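Long-range contacts in DUF1460 domain-containing protein (Legionella pneumophila subsp. pneumophila, PDB 2IM9), which is of unknown function but belongs to an N-acetylmuramoyl-L-alanine amidase-like family of the CA peptidase clan, and so may act on peptidoglycan: residues A[74-83]-A[122-133]; A[172-182]-A[257-265]. All coordinates share one frame; numbering follows the deposited sequence.

Interaction 1: residues A[74-83]-A[122-133]; sequences LGEGPNARYD and RYKNGKRSYINR
E76 and R133 are the centre of a buried salt-bridge network that joins two loops of the amidase-like domain, one leading into helix 95-107 and the other following helix 111-122. R133 presents its side to the carboxylate, giving one nitrogen to each oxygen: NH2 to OE1 of E76 (2.9 Å, N-H...O 166°) and NE to OE2 of E76 (2.9 Å), both on syn lone pairs. The E76 chain is bent at chi2 (64°), which turns the carboxylate toward R133 and the Y123 hydroxyl. R133 NH2 also bridges to D83 OD2 (2.9 Å), approaching from above that carboxylate's plane; R189 is the second cationic partner of D83. One arginine thus ties together two acids from the same loop, an arrangement likely to keep both ionised.

Further hydrogen bonds extend the network. Y123 OH donates to the anti lone pair of E76 OE2 (2.6 Å), so that this oxygen is gripped from both its syn and anti sides, with the phenol ring nearly perpendicular to the carboxylate. R122, at the end of its helix, turns both terminal nitrogens onto the carbonyl O of G75, NH1 being the nearer (2.9 Å).

Packing of carbon atoms flanks these polar groups. L74 CB lies over one face of the R122 guanidinium, 3.5 Å from NH2. The R128 chain runs past E76 in the opposite direction, CG beside CG. Farther along, Y82 CD2 rests 3.8 Å from Y130 CB, and the ring atom CD1 of Y130 nears the carboxylate, 3.7 Å from E76 OE1.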
loop_
_atom_site.group_PDB
_atom_site.type_symbol
_atom_site.label_atom_id
_atom_site.label_comp_id
_atom_site.label_asym_id
_atom_site.label_seq_id
_atom_site.Cartn_x
_atom_site.Cartn_y
_atom_site.Cartn_z
ATOM N N LEU A 74 -5.801 2.818 9.730
ATOM C CA LEU A 74 -7.217 2.896 9.331
ATOM C C LEU A 74 -7.974 1.633 9.676
ATOM O O LEU A 74 -7.396 0.534 9.734
ATOM C CB LEU A 74 -7.329 3.143 7.813
ATOM C CG LEU A 74 -6.661 4.434 7.313
ATOM C CD1 LEU A 74 -6.914 4.663 5.804
ATOM C CD2 LEU A 74 -7.185 5.614 8.114
ATOM N N GLY A 75 -9.279 1.793 9.867
ATOM C CA GLY A 75 -10.186 0.668 10.048
ATOM C C GLY A 75 -11.453 0.856 9.224
ATOM O O GLY A 75 -11.427 1.427 8.120
ATOM N N GLU A 76 -12.569 0.345 9.742
ATOM C CA GLU A 76 -13.849 0.441 9.043
ATOM C C GLU A 76 -14.697 1.610 9.555
ATOM O O GLU A 76 -15.794 1.850 9.043
ATOM C CB GLU A 76 -14.622 -0.876 9.135
ATOM C CG GLU A 76 -14.214 -1.903 8.067
ATOM C CD GLU A 76 -12.767 -2.357 8.217
ATOM O OE1 GLU A 76 -12.448 -3.029 9.232
ATOM O OE2 GLU A 76 -11.952 -2.021 7.328
ATOM N N GLY A 77 -14.168 2.353 10.524
ATOM C CA GLY A 77 -14.803 3.592 10.970
ATOM C C GLY A 77 -15.570 3.483 12.272
ATOM O O GLY A 77 -15.656 2.407 12.888
ATOM N N PRO A 78 -16.179 4.597 12.695
ATOM C CA PRO A 78 -16.972 4.586 13.911
ATOM C C PRO A 78 -18.058 3.525 13.789
ATOM O O PRO A 78 -18.574 3.283 12.688
ATOM C CB PRO A 78 -17.601 5.997 13.927
ATOM C CG PRO A 78 -16.639 6.850 13.148
ATOM C CD PRO A 78 -16.163 5.923 12.035
ATOM N N ASN A 79 -18.388 2.879 14.900
ATOM C CA ASN A 79 -19.444 1.892 14.938
ATOM C C ASN A 79 -19.153 0.617 14.152
ATOM O O ASN A 79 -20.047 -0.210 13.987
ATOM C CB ASN A 79 -20.778 2.507 14.464
ATOM C CG ASN A 79 -21.085 3.827 15.156
ATOM O OD1 ASN A 79 -21.199 3.871 16.381
ATOM N ND2 ASN A 79 -21.228 4.907 14.373
ATOM N N ALA A 80 -17.918 0.451 13.671
ATOM C CA ALA A 80 -17.597 -0.750 12.903
ATOM C C ALA A 80 -17.646 -2.007 13.771
ATOM O O ALA A 80 -17.446 -1.937 14.981
ATOM C CB ALA A 80 -16.225 -0.609 12.239
ATOM N N ARG A 81 -17.899 -3.156 13.156
ATOM C CA ARG A 81 -18.077 -4.385 13.935
ATOM C C ARG A 81 -16.745 -4.868 14.512
ATOM O O ARG A 81 -16.694 -5.309 15.663
ATOM C CB ARG A 81 -18.716 -5.478 13.064
ATOM C CG ARG A 81 -18.945 -6.838 13.802
ATOM C CD ARG A 81 -19.778 -6.689 15.069
ATOM N NE ARG A 81 -20.229 -7.998 15.559
ATOM C CZ ARG A 81 -21.048 -8.155 16.590
ATOM N NH1 ARG A 81 -21.512 -7.087 17.239
ATOM N NH2 ARG A 81 -21.412 -9.374 16.961
ATOM N N TYR A 82 -15.678 -4.818 13.705
ATOM C CA TYR A 82 -14.396 -5.427 14.121
ATOM C C TYR A 82 -13.279 -4.424 14.354
ATOM O O TYR A 82 -12.446 -4.626 15.237
ATOM C CB TYR A 82 -13.930 -6.491 13.102
ATOM C CG TYR A 82 -15.017 -7.496 12.836
ATOM C CD1 TYR A 82 -15.335 -8.472 13.785
ATOM C CD2 TYR A 82 -15.748 -7.459 11.643
ATOM C CE1 TYR A 82 -16.389 -9.391 13.559
ATOM C CE2 TYR A 82 -16.789 -8.380 11.396
ATOM C CZ TYR A 82 -17.097 -9.334 12.369
ATOM O OH TYR A 82 -18.120 -10.228 12.161
ATOM N N ASP A 83 -13.229 -3.363 13.549
ATOM C CA ASP A 83 -12.109 -2.428 13.619
ATOM C C ASP A 83 -12.617 -1.004 13.468
ATOM O O ASP A 83 -12.933 -0.571 12.362
ATOM C CB ASP A 83 -11.068 -2.740 12.525
ATOM C CG ASP A 83 -9.798 -1.907 12.664
ATOM O OD1 ASP A 83 -9.778 -0.914 13.462
ATOM O OD2 ASP A 83 -8.796 -2.261 11.999
ATOM N N ARG A 122 -9.576 0.613 -1.098
ATOM C CA ARG A 122 -9.294 -0.102 0.151
ATOM C C ARG A 122 -10.035 -1.413 0.269
ATOM O O ARG A 122 -9.548 -2.325 0.939
ATOM C CB ARG A 122 -9.662 0.746 1.372
ATOM C CG ARG A 122 -8.719 1.890 1.650
ATOM C CD ARG A 122 -9.099 2.494 3.025
ATOM N NE ARG A 122 -8.716 1.593 4.114
ATOM C CZ ARG A 122 -9.447 1.376 5.205
ATOM N NH1 ARG A 122 -10.628 1.990 5.354
ATOM N NH2 ARG A 122 -9.003 0.535 6.144
ATOM N N TYR A 123 -11.204 -1.501 -0.376
ATOM C CA TYR A 123 -12.098 -2.655 -0.242
ATOM C C TYR A 123 -12.456 -3.239 -1.594
ATOM O O TYR A 123 -12.692 -2.514 -2.545
ATOM C CB TYR A 123 -13.403 -2.264 0.451
ATOM C CG TYR A 123 -13.197 -1.724 1.844
ATOM C CD1 TYR A 123 -13.122 -2.581 2.944
ATOM C CD2 TYR A 123 -13.078 -0.358 2.057
ATOM C CE1 TYR A 123 -12.917 -2.079 4.237
ATOM C CE2 TYR A 123 -12.875 0.160 3.327
ATOM C CZ TYR A 123 -12.785 -0.704 4.405
ATOM O OH TYR A 123 -12.600 -0.170 5.652
ATOM N N LYS A 124 -12.541 -4.557 -1.654
ATOM C CA LYS A 124 -13.044 -5.241 -2.846
ATOM C C LYS A 124 -14.448 -4.738 -3.221
ATOM O O LYS A 124 -15.376 -4.796 -2.406
ATOM C CB LYS A 124 -13.057 -6.751 -2.597
ATOM C CG LYS A 124 -13.428 -7.574 -3.803
ATOM C CD LYS A 124 -13.697 -9.014 -3.422
ATOM C CE LYS A 124 -14.290 -9.786 -4.604
ATOM N NZ LYS A 124 -14.429 -11.246 -4.267
ATOM N N ASN A 125 -14.585 -4.243 -4.460
ATOM C CA ASN A 125 -15.832 -3.638 -4.976
ATOM C C ASN A 125 -16.423 -2.505 -4.143
ATOM O O ASN A 125 -17.633 -2.204 -4.243
ATOM C CB ASN A 125 -16.901 -4.705 -5.243
ATOM C CG ASN A 125 -16.401 -5.812 -6.150
ATOM O OD1 ASN A 125 -15.799 -5.547 -7.196
ATOM N ND2 ASN A 125 -16.625 -7.063 -5.737
ATOM N N GLY A 126 -15.576 -1.863 -3.335
ATOM C CA GLY A 126 -16.014 -0.758 -2.486
ATOM C C GLY A 126 -17.030 -1.136 -1.419
ATOM O O GLY A 126 -17.728 -0.273 -0.881
ATOM N N LYS A 127 -17.116 -2.424 -1.104
ATOM C CA LYS A 127 -18.064 -2.882 -0.084
ATOM C C LYS A 127 -17.337 -2.965 1.257
ATOM O O LYS A 127 -16.469 -3.819 1.457
ATOM C CB LYS A 127 -18.669 -4.225 -0.490
ATOM C CG LYS A 127 -19.445 -4.167 -1.819
ATOM C CD LYS A 127 -20.055 -5.523 -2.163
ATOM C CE LYS A 127 -21.069 -5.415 -3.313
ATOM N NZ LYS A 127 -20.508 -5.740 -4.668
ATOM N N ARG A 128 -17.675 -2.054 2.163
ATOM C CA ARG A 128 -16.926 -1.897 3.414
ATOM C C ARG A 128 -17.161 -3.019 4.418
ATOM O O ARG A 128 -18.272 -3.200 4.943
ATOM C CB ARG A 128 -17.264 -0.550 4.064
ATOM C CG ARG A 128 -16.542 -0.304 5.401
ATOM C CD ARG A 128 -17.247 0.782 6.246
ATOM N NE ARG A 128 -17.657 1.931 5.438
ATOM C CZ ARG A 128 -16.823 2.741 4.787
ATOM N NH1 ARG A 128 -17.308 3.757 4.081
ATOM N NH2 ARG A 128 -15.509 2.536 4.830
ATOM N N SER A 129 -16.100 -3.773 4.691
ATOM C CA SER A 129 -16.135 -4.799 5.739
ATOM C C SER A 129 -14.717 -5.243 6.007
ATOM O O SER A 129 -13.845 -5.100 5.135
ATOM C CB SER A 129 -17.000 -6.001 5.313
ATOM O OG SER A 129 -16.326 -6.770 4.324
ATOM N N TYR A 130 -14.477 -5.776 7.208
ATOM C CA TYR A 130 -13.155 -6.311 7.520
ATOM C C TYR A 130 -12.687 -7.329 6.467
ATOM O O TYR A 130 -11.570 -7.228 5.962
ATOM C CB TYR A 130 -13.086 -6.910 8.931
ATOM C CG TYR A 130 -11.645 -7.192 9.326
ATOM C CD1 TYR A 130 -10.903 -6.249 10.022
ATOM C CD2 TYR A 130 -11.013 -8.371 8.932
ATOM C CE1 TYR A 130 -9.579 -6.490 10.369
ATOM C CE2 TYR A 130 -9.671 -8.627 9.261
ATOM C CZ TYR A 130 -8.964 -7.680 9.973
ATOM O OH TYR A 130 -7.638 -7.900 10.290
ATOM N N ILE A 131 -13.537 -8.294 6.117
ATOM C CA ILE A 131 -13.074 -9.364 5.233
ATOM C C ILE A 131 -12.879 -8.874 3.810
ATOM O O ILE A 131 -12.104 -9.469 3.079
ATOM C CB ILE A 131 -13.982 -10.612 5.231
ATOM C CG1 ILE A 131 -15.327 -10.299 4.577
ATOM C CG2 ILE A 131 -14.115 -11.186 6.650
ATOM C CD1 ILE A 131 -16.109 -11.537 4.204
ATOM N N ASN A 132 -13.594 -7.813 3.417
ATOM C CA ASN A 132 -13.435 -7.235 2.078
ATOM C C ASN A 132 -12.239 -6.284 1.983
ATOM O O ASN A 132 -11.837 -5.882 0.894
ATOM C CB ASN A 132 -14.704 -6.491 1.645
ATOM C CG ASN A 132 -15.797 -7.407 1.140
ATOM O OD1 ASN A 132 -15.581 -8.597 0.897
ATOM N ND2 ASN A 132 -16.994 -6.848 0.979
ATOM N N ARG A 133 -11.681 -5.874 3.111
ATOM C CA ARG A 133 -10.524 -4.988 3.057
ATOM C C ARG A 133 -9.408 -5.660 2.260
ATOM O O ARG A 133 -9.201 -6.870 2.355
ATOM C CB ARG A 133 -10.037 -4.634 4.466
ATOM C CG ARG A 133 -9.282 -3.276 4.485
ATOM C CD ARG A 133 -8.447 -3.089 5.748
ATOM N NE ARG A 133 -9.255 -2.990 6.968
ATOM C CZ ARG A 133 -8.754 -2.985 8.204
ATOM N NH1 ARG A 133 -7.427 -3.060 8.383
ATOM N NH2 ARG A 133 -9.569 -2.899 9.262
#

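Interaction 2: residues A[172-182]-A[257-265]; sequences ALINKPQWYNH and RQQIGTELD
L173 and N175, at the end of strand 168-175, give their backbone N-H groups to side chains of the 257-265 segment, which thus bonds to this strand through side chains where it runs alongside. E263 OE1 accepts from L173 N (2.9 Å) almost straight, at 177°, while R257 NH2 forms a salt bridge with the other carboxylate oxygen. T262 OG1 takes the N-H of N175 (3.0 Å) and donates to E263 O; its chi1 of -173° sets the hydroxyl toward the strand and leaves CG2 to meet W179 CD1. Two waters add bridges, one from L173 O to E263 N, the other between the carbonyls of W179 and I260.

The strand passes into helix 176-181 through its N-cap, N175, whose OD1 caps Q178 N. This helix packs on the turn at G261. The H182 ring lies flat against G261 CA, 3.4 Å from the ring centroid, a CH-pi contact; its ND1 donates to Q178 O and NE2 makes a weak bond to Q258 O.

Apolar packing is modest: I174 CD1 lies 4.1 Å from L264 CD1, and A172 CB and W179 add carbon contacts. The chemistry is therefore mainly polar, and holding one E263 oxygen by a peptide N-H and the other by an arginine probably stabilises its negative charge.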
loop_
_atom_site.group_PDB
_atom_site.type_symbol
_atom_site.label_atom_id
_atom_site.label_comp_id
_atom_site.label_asym_id
_atom_site.label_seq_id
_atom_site.Cartn_x
_atom_site.Cartn_y
_atom_site.Cartn_z
ATOM N N ALA A 172 3.931 -16.487 -3.190
ATOM C CA ALA A 172 3.653 -16.882 -1.821
ATOM C C ALA A 172 2.288 -17.517 -1.839
ATOM O O ALA A 172 1.402 -17.046 -2.532
ATOM C CB ALA A 172 3.651 -15.676 -0.918
ATOM N N LEU A 173 2.125 -18.587 -1.068
ATOM C CA LEU A 173 0.813 -19.210 -0.959
ATOM C C LEU A 173 0.082 -18.546 0.204
ATOM O O LEU A 173 0.415 -18.784 1.373
ATOM C CB LEU A 173 0.936 -20.714 -0.752
ATOM C CG LEU A 173 -0.406 -21.434 -0.779
ATOM C CD1 LEU A 173 -1.075 -21.280 -2.132
ATOM C CD2 LEU A 173 -0.193 -22.895 -0.444
ATOM N N ILE A 174 -0.865 -17.681 -0.151
ATOM C CA ILE A 174 -1.589 -16.854 0.820
ATOM C C ILE A 174 -2.809 -17.627 1.262
ATOM O O ILE A 174 -3.771 -17.778 0.505
ATOM C CB ILE A 174 -2.056 -15.479 0.246
ATOM C CG1 ILE A 174 -0.912 -14.713 -0.437
ATOM C CG2 ILE A 174 -2.731 -14.651 1.347
ATOM C CD1 ILE A 174 0.210 -14.272 0.475
ATOM N N ASN A 175 -2.765 -18.113 2.492
ATOM C CA ASN A 175 -3.812 -18.980 3.027
ATOM C C ASN A 175 -4.658 -18.122 3.971
ATOM O O ASN A 175 -4.296 -17.950 5.141
ATOM C CB ASN A 175 -3.137 -20.141 3.782
ATOM C CG ASN A 175 -4.131 -21.186 4.292
ATOM O OD1 ASN A 175 -5.248 -20.856 4.676
ATOM N ND2 ASN A 175 -3.698 -22.462 4.327
ATOM N N LYS A 176 -5.752 -17.553 3.459
ATOM C CA LYS A 176 -6.565 -16.654 4.295
ATOM C C LYS A 176 -7.142 -17.341 5.539
ATOM O O LYS A 176 -7.039 -16.789 6.647
ATOM C CB LYS A 176 -7.654 -15.957 3.477
ATOM C CG LYS A 176 -7.103 -14.841 2.627
ATOM C CD LYS A 176 -8.223 -13.986 2.020
ATOM C CE LYS A 176 -7.611 -12.930 1.112
ATOM N NZ LYS A 176 -8.636 -12.154 0.332
ATOM N N PRO A 177 -7.727 -18.555 5.385
ATOM C CA PRO A 177 -8.247 -19.179 6.613
ATOM C C PRO A 177 -7.198 -19.390 7.702
ATOM O O PRO A 177 -7.494 -19.184 8.885
ATOM C CB PRO A 177 -8.832 -20.510 6.116
ATOM C CG PRO A 177 -9.202 -20.225 4.685
ATOM C CD PRO A 177 -8.032 -19.373 4.197
ATOM N N GLN A 178 -5.971 -19.760 7.332
ATOM C CA GLN A 178 -4.936 -19.919 8.354
ATOM C C GLN A 178 -4.483 -18.565 8.938
ATOM O O GLN A 178 -4.163 -18.439 10.138
ATOM C CB GLN A 178 -3.741 -20.708 7.803
ATOM C CG GLN A 178 -2.818 -21.207 8.913
ATOM C CD GLN A 178 -3.540 -22.150 9.883
ATOM O OE1 GLN A 178 -3.913 -21.745 10.973
ATOM N NE2 GLN A 178 -3.772 -23.379 9.463
ATOM N N TRP A 179 -4.475 -17.529 8.103
ATOM C CA TRP A 179 -4.150 -16.196 8.590
ATOM C C TRP A 179 -5.216 -15.766 9.615
ATOM O O TRP A 179 -4.880 -15.244 10.689
ATOM C CB TRP A 179 -4.101 -15.235 7.406
ATOM C CG TRP A 179 -3.780 -13.799 7.733
ATOM C CD1 TRP A 179 -2.581 -13.291 8.164
ATOM C CD2 TRP A 179 -4.659 -12.677 7.569
ATOM N NE1 TRP A 179 -2.671 -11.916 8.304
ATOM C CE2 TRP A 179 -3.938 -11.516 7.952
ATOM C CE3 TRP A 179 -5.988 -12.544 7.146
ATOM C CZ2 TRP A 179 -4.508 -10.222 7.922
ATOM C CZ3 TRP A 179 -6.564 -11.251 7.119
ATOM C CH2 TRP A 179 -5.818 -10.113 7.511
ATOM N N TYR A 180 -6.489 -16.014 9.304
ATOM C CA TYR A 180 -7.550 -15.669 10.260
ATOM C C TYR A 180 -7.384 -16.451 11.544
ATOM O O TYR A 180 -7.472 -15.871 12.626
ATOM C CB TYR A 180 -8.961 -15.839 9.673
ATOM C CG TYR A 180 -9.364 -14.619 8.906
ATOM C CD1 TYR A 180 -9.039 -14.487 7.556
ATOM C CD2 TYR A 180 -10.018 -13.547 9.545
ATOM C CE1 TYR A 180 -9.394 -13.344 6.847
ATOM C CE2 TYR A 180 -10.360 -12.392 8.850
ATOM C CZ TYR A 180 -10.032 -12.292 7.512
ATOM O OH TYR A 180 -10.352 -11.153 6.833
ATOM N N ASN A 181 -7.065 -17.737 11.417
ATOM C CA ASN A 181 -6.959 -18.623 12.573
ATOM C C ASN A 181 -5.900 -18.156 13.555
ATOM O O ASN A 181 -6.051 -18.316 14.767
ATOM C CB ASN A 181 -6.696 -20.062 12.129
ATOM C CG ASN A 181 -6.688 -21.028 13.285
ATOM O OD1 ASN A 181 -7.656 -21.125 14.066
ATOM N ND2 ASN A 181 -5.594 -21.746 13.418
ATOM N N HIS A 182 -4.836 -17.561 13.020
ATOM C CA HIS A 182 -3.728 -17.025 13.836
ATOM C C HIS A 182 -4.006 -15.696 14.559
ATOM O O HIS A 182 -3.185 -15.229 15.352
ATOM C CB HIS A 182 -2.483 -16.857 12.967
ATOM C CG HIS A 182 -1.576 -18.050 12.978
ATOM N ND1 HIS A 182 -1.866 -19.215 12.300
ATOM C CD2 HIS A 182 -0.394 -18.261 13.600
ATOM C CE1 HIS A 182 -0.876 -20.079 12.472
ATOM N NE2 HIS A 182 0.027 -19.524 13.261
ATOM N N ARG A 257 4.467 -18.521 8.273
ATOM C CA ARG A 257 3.366 -19.427 8.634
ATOM C C ARG A 257 3.223 -19.605 10.139
ATOM O O ARG A 257 2.101 -19.607 10.676
ATOM C CB ARG A 257 3.543 -20.800 8.000
ATOM C CG ARG A 257 3.196 -20.879 6.535
ATOM C CD ARG A 257 3.312 -22.330 6.084
ATOM N NE ARG A 257 4.054 -22.484 4.842
ATOM C CZ ARG A 257 4.123 -23.617 4.140
ATOM N NH1 ARG A 257 3.491 -24.712 4.554
ATOM N NH2 ARG A 257 4.822 -23.650 3.010
ATOM N N GLN A 258 4.349 -19.781 10.823
ATOM C CA GLN A 258 4.293 -19.983 12.262
ATOM C C GLN A 258 3.875 -18.695 12.946
ATOM O O GLN A 258 3.170 -18.743 13.954
ATOM C CB GLN A 258 5.627 -20.502 12.813
ATOM C CG GLN A 258 5.527 -21.153 14.211
ATOM C CD GLN A 258 5.517 -20.129 15.335
ATOM O OE1 GLN A 258 5.977 -18.991 15.151
ATOM N NE2 GLN A 258 4.978 -20.516 16.506
ATOM N N GLN A 259 4.290 -17.554 12.387
ATOM C CA GLN A 259 4.075 -16.257 13.032
ATOM C C GLN A 259 2.719 -15.616 12.758
ATOM O O GLN A 259 2.087 -15.081 13.676
ATOM C CB GLN A 259 5.164 -15.256 12.645
ATOM C CG GLN A 259 6.590 -15.714 12.993
ATOM C CD GLN A 259 7.338 -16.291 11.785
ATOM O OE1 GLN A 259 6.832 -17.165 11.066
ATOM N NE2 GLN A 259 8.547 -15.791 11.556
ATOM N N ILE A 260 2.291 -15.605 11.497
ATOM C CA ILE A 260 1.016 -14.946 11.173
ATOM C C ILE A 260 0.033 -15.879 10.490
ATOM O O ILE A 260 -1.089 -15.460 10.199
ATOM C CB ILE A 260 1.172 -13.669 10.301
ATOM C CG1 ILE A 260 1.632 -14.049 8.891
ATOM C CG2 ILE A 260 2.088 -12.628 10.968
ATOM C CD1 ILE A 260 1.681 -12.902 7.902
ATOM N N GLY A 261 0.462 -17.110 10.223
ATOM C CA GLY A 261 -0.404 -18.145 9.694
ATOM C C GLY A 261 -0.320 -18.314 8.201
ATOM O O GLY A 261 -1.021 -19.152 7.636
ATOM N N THR A 262 0.540 -17.531 7.550
ATOM C CA THR A 262 0.671 -17.624 6.107
ATOM C C THR A 262 2.052 -17.198 5.612
ATOM O O THR A 262 2.727 -16.406 6.261
ATOM C CB THR A 262 -0.425 -16.794 5.383
ATOM O OG1 THR A 262 -0.355 -17.034 3.971
ATOM C CG2 THR A 262 -0.286 -15.299 5.670
ATOM N N GLU A 263 2.470 -17.770 4.485
ATOM C CA GLU A 263 3.572 -17.192 3.709
ATOM C C GLU A 263 3.170 -15.806 3.262
ATOM O O GLU A 263 1.973 -15.505 3.139
ATOM C CB GLU A 263 3.849 -18.025 2.459
ATOM C CG GLU A 263 4.320 -19.417 2.745
ATOM C CD GLU A 263 4.692 -20.166 1.474
ATOM O OE1 GLU A 263 4.455 -19.646 0.338
ATOM O OE2 GLU A 263 5.241 -21.289 1.626
ATOM N N LEU A 264 4.165 -14.966 3.001
ATOM C CA LEU A 264 3.905 -13.632 2.498
ATOM C C LEU A 264 4.939 -13.244 1.444
ATOM O O LEU A 264 6.010 -13.878 1.337
ATOM C CB LEU A 264 3.913 -12.627 3.656
ATOM C CG LEU A 264 3.256 -11.257 3.423
ATOM C CD1 LEU A 264 1.824 -11.362 2.836
ATOM C CD2 LEU A 264 3.246 -10.510 4.746
ATOM N N ASP A 265 4.624 -12.224 0.655
ATOM C CA ASP A 265 5.473 -11.865 -0.485
ATOM C C ASP A 265 5.943 -10.405 -0.529
ATOM O O ASP A 265 6.941 -10.102 -1.189
ATOM C CB ASP A 265 4.754 -12.194 -1.806
ATOM C CG ASP A 265 3.266 -11.784 -1.803
ATOM O OD1 ASP A 265 2.820 -11.069 -0.862
ATOM O OD2 ASP A 265 2.545 -12.201 -2.742
HETATM O O HOH W 1 1.019 -20.302 3.499
HETATM O O HOH W 2 -2.708 -13.712 11.515
#

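Both segments of interaction 1 come earlier in the chain than those of interaction 2, and all four belong to the amidase-like region. Their centres lie about 20 Å apart, interaction 1 among loops between the N-terminal helices and interaction 2 at the margin of the antiparallel sheet, where strand 168-175 runs into helix 176-181. That helix is the meeting point: Y180 OH packs 3.5 Å from Y130 CD2 and also touches I131, while W179 approaches the Y130 hydroxyl, which is hydrogen-bonded to K183. The helical part of the domain is thereby connected to its sheet through the 122-133 loop and helix 176-181.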